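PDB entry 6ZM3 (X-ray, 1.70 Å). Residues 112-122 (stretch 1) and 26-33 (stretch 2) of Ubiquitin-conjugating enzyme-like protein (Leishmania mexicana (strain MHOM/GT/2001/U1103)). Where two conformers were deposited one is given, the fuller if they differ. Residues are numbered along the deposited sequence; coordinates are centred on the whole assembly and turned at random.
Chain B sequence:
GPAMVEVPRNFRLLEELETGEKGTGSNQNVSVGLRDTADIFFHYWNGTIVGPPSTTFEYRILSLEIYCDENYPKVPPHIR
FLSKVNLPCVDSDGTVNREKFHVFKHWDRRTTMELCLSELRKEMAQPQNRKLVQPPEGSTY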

# COMPACT_ATOMS: atom_id res chain seq x y z
N THR B 112 -22.85 -7.26 7.74
CA THR B 112 -21.48 -7.52 8.19
C THR B 112 -20.52 -6.51 7.57
O THR B 112 -20.86 -5.87 6.57
CB THR B 112 -21.04 -8.93 7.79
OG1 THR B 112 -21.05 -8.97 6.37
CG2 THR B 112 -22.00 -9.98 8.30
N MET B 113 -19.30 -6.41 8.14
CA MET B 113 -18.29 -5.52 7.55
C MET B 113 -18.02 -5.88 6.10
O MET B 113 -17.86 -4.99 5.26
CB MET B 113 -16.99 -5.52 8.35
CG MET B 113 -17.13 -4.89 9.70
SD MET B 113 -15.59 -4.98 10.61
CE MET B 113 -15.83 -6.51 11.51
N GLU B 114 -17.98 -7.18 5.76
CA GLU B 114 -17.78 -7.57 4.38
C GLU B 114 -18.90 -7.06 3.45
O GLU B 114 -18.65 -6.62 2.32
CB GLU B 114 -17.55 -9.08 4.29
CG GLU B 114 -17.33 -9.53 2.87
CD GLU B 114 -17.15 -11.01 2.61
OE1 GLU B 114 -17.13 -11.80 3.58
OE2 GLU B 114 -17.01 -11.37 1.41
N LEU B 115 -20.16 -7.18 3.91
CA LEU B 115 -21.28 -6.67 3.12
C LEU B 115 -21.19 -5.14 2.98
O LEU B 115 -21.47 -4.62 1.90
CB LEU B 115 -22.60 -7.17 3.71
CG LEU B 115 -23.89 -6.87 2.92
CD1 LEU B 115 -23.81 -7.32 1.46
CD2 LEU B 115 -25.08 -7.51 3.60
N CYS B 116 -20.78 -4.43 4.03
CA CYS B 116 -20.60 -2.98 3.95
C CYS B 116 -19.65 -2.64 2.80
O CYS B 116 -19.94 -1.75 1.99
CB CYS B 116 -20.07 -2.32 5.22
SG CYS B 116 -21.19 -2.31 6.64
N LEU B 117 -18.53 -3.37 2.72
CA LEU B 117 -17.56 -3.14 1.65
C LEU B 117 -18.11 -3.52 0.27
O LEU B 117 -17.86 -2.78 -0.70
CB LEU B 117 -16.23 -3.83 1.97
CG LEU B 117 -15.47 -3.40 3.22
CD1 LEU B 117 -14.03 -3.94 3.18
CD2 LEU B 117 -15.43 -1.89 3.40
N SER B 118 -18.82 -4.66 0.13
CA SER B 118 -19.42 -5.00 -1.15
C SER B 118 -20.36 -3.89 -1.59
O SER B 118 -20.41 -3.59 -2.77
CB SER B 118 -20.13 -6.33 -1.15
OG SER B 118 -19.28 -7.30 -1.73
N GLU B 119 -21.09 -3.32 -0.62
CA GLU B 119 -22.08 -2.27 -0.84
C GLU B 119 -21.42 -0.93 -1.17
O GLU B 119 -21.98 -0.17 -1.98
CB GLU B 119 -23.08 -2.18 0.31
CG GLU B 119 -24.04 -3.38 0.37
CD GLU B 119 -25.04 -3.47 -0.76
OE1 GLU B 119 -25.66 -2.44 -1.06
OE2 GLU B 119 -25.15 -4.54 -1.41
N LEU B 120 -20.26 -0.61 -0.57
CA LEU B 120 -19.47 0.52 -1.03
C LEU B 120 -18.94 0.30 -2.45
O LEU B 120 -18.90 1.23 -3.27
CB LEU B 120 -18.36 0.81 -0.02
CG LEU B 120 -18.87 1.44 1.27
CD1 LEU B 120 -17.81 1.42 2.37
CD2 LEU B 120 -19.31 2.88 0.98
N ARG B 121 -18.56 -0.94 -2.78
CA ARG B 121 -18.09 -1.26 -4.11
C ARG B 121 -19.20 -1.13 -5.16
O ARG B 121 -18.96 -0.64 -6.26
CB ARG B 121 -17.43 -2.64 -4.15
CG ARG B 121 -16.62 -2.85 -5.42
CD ARG B 121 -15.97 -4.22 -5.38
NE ARG B 121 -15.46 -4.67 -6.65
CZ ARG B 121 -16.18 -5.35 -7.56
NH1 ARG B 121 -17.48 -5.57 -7.39
NH2 ARG B 121 -15.60 -5.76 -8.67
N LYS B 122 -20.42 -1.54 -4.82
CA LYS B 122 -21.54 -1.36 -5.73
C LYS B 122 -21.79 0.14 -5.94
O LYS B 122 -22.06 0.55 -7.06
CB LYS B 122 -22.81 -2.01 -5.17
CG LYS B 122 -22.80 -3.53 -5.03
CD LYS B 122 -24.21 -4.11 -4.99
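Stretch 2 (26-33) SNQNVSVG

How does stretch 2 lie on the helix? Residues 113-122 are helical, and Thr112 is at the N-cap position with chi1 p (63°); its OG1 accepts a capping hydrogen bond from Leu115 N (3.2 Å). Residues 26-29 form a loop, and Val30 to Gly33 are extended as a strand. The strand runs roughly antiparallel to the helix, with 148° between their N-to-C directions and a closest axial approach of 7.9 Å. Val32 therefore comes level with Glu114 and Val30 with Ser118, one helical turn further on; both CA-CA pairs are 6.2 Å apart.

Which side chains of the strand meet the helix? The alternation of an extended chain turns Val30 and Val32 toward it and Ser31 away. Both valines are t (chi1 153° and -168°). Val30 packs close on the helix: its CG1 lies 3.3 Å from Leu117 CB and 3.8 Å from Glu114 O, and its CG2 3.9 Å from Ser118 N. Val32 sets CG1 4.1 Å from Met113 CB, while its CG2 lies 3.9 Å from Glu114 CA. Ser31 still takes part through its backbone: its O is 3.3 Å from Leu117 CD1.

What do the helix side chains do in return? Leu117, m and t (chi1 -62°, chi2 -166°), points toward the strand and spans both valines, with CD1 3.5 Å from Val32 CG2. Met113 (chi1 m, chi2 t) also points toward the strand; its chi3, -92°, lies between wells. Glu114 leaves the helix sideways; with chi1 and chi2 both t it is stretched out, and its end comes nearer, bringing OE2 to 3.6 Å from Asn27 ND2, a polar approach without a hydrogen bond.

How is the loop before the strand held against the helix? Asn27, with chi1 t, points toward the helix, and its OD1 accepts from Asn29 N (3.0 Å) and Val30 N (3.1 Å), tying the turn together just where the strand begins. Asn29, p at 69°, points toward the helix and lays its amide over one face of the Arg121 guanidinium, Asn29 CG being 3.3 Å from Arg121 CZ. Arg121 is extended, t through chi1 to chi3, so its CD passes 3.8 Å from Val30 CG2 before the guanidinium reaches Asn29.

Does any polar link join the two stretches? No direct hydrogen bond crosses, but a water bridges them: it donates to Asn29 OD1 at 2.6 Å from its O and is hydrogen-bonded to Ser118 OG at 2.7 Å. Ser118, given in one of two deposited conformers, has an off-well chi1 of -99°.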

# COMPACT_ATOMS: atom_id res chain seq x y z
N SER B 26 -12.52 -16.91 -2.95
CA SER B 26 -13.31 -16.71 -4.16
C SER B 26 -13.52 -15.22 -4.41
O SER B 26 -13.04 -14.69 -5.42
CB SER B 26 -14.63 -17.44 -4.10
OG SER B 26 -15.54 -16.91 -5.05
N ASN B 27 -14.24 -14.56 -3.50
CA ASN B 27 -14.48 -13.13 -3.59
C ASN B 27 -13.13 -12.44 -3.47
O ASN B 27 -12.56 -12.40 -2.39
CB ASN B 27 -15.37 -12.62 -2.46
CG ASN B 27 -15.68 -11.14 -2.56
OD1 ASN B 27 -14.88 -10.36 -3.05
ND2 ASN B 27 -16.86 -10.76 -2.10
N GLN B 28 -12.59 -11.98 -4.59
CA GLN B 28 -11.35 -11.24 -4.54
C GLN B 28 -11.58 -9.87 -5.14
O GLN B 28 -10.84 -9.43 -6.02
CB GLN B 28 -10.19 -12.02 -5.18
CG GLN B 28 -10.53 -12.69 -6.50
CD GLN B 28 -9.34 -12.81 -7.42
OE1 GLN B 28 -8.33 -13.43 -7.08
NE2 GLN B 28 -9.46 -12.22 -8.60
N ASN B 29 -12.65 -9.20 -4.68
CA ASN B 29 -12.82 -7.80 -5.02
C ASN B 29 -13.08 -6.97 -3.76
O ASN B 29 -13.02 -5.74 -3.80
CB ASN B 29 -13.66 -7.64 -6.28
CG ASN B 29 -15.11 -8.03 -6.05
OD1 ASN B 29 -15.70 -7.64 -5.05
ND2 ASN B 29 -15.69 -8.81 -6.95
N VAL B 30 -13.37 -7.65 -2.64
CA VAL B 30 -13.52 -7.00 -1.34
C VAL B 30 -12.88 -7.86 -0.25
O VAL B 30 -12.91 -9.10 -0.31
CB VAL B 30 -15.01 -6.70 -1.08
CG1 VAL B 30 -15.37 -6.65 0.38
CG2 VAL B 30 -15.49 -5.44 -1.78
N SER B 31 -12.30 -7.23 0.78
CA SER B 31 -11.67 -8.00 1.85
C SER B 31 -11.62 -7.22 3.15
O SER B 31 -11.45 -6.00 3.12
CB SER B 31 -10.28 -8.40 1.45
OG SER B 31 -9.80 -9.30 2.42
N VAL B 32 -11.76 -7.96 4.26
CA VAL B 32 -11.69 -7.39 5.60
C VAL B 32 -10.85 -8.34 6.43
O VAL B 32 -10.92 -9.56 6.26
CB VAL B 32 -13.08 -7.24 6.24
CG1 VAL B 32 -13.04 -6.40 7.50
CG2 VAL B 32 -14.13 -6.71 5.27
N GLY B 33 -10.15 -7.78 7.42
CA GLY B 33 -9.25 -8.58 8.22
C GLY B 33 -8.81 -7.76 9.42
O GLY B 33 -8.88 -6.53 9.39
O HOH W 1 -18.16 -7.80 -4.10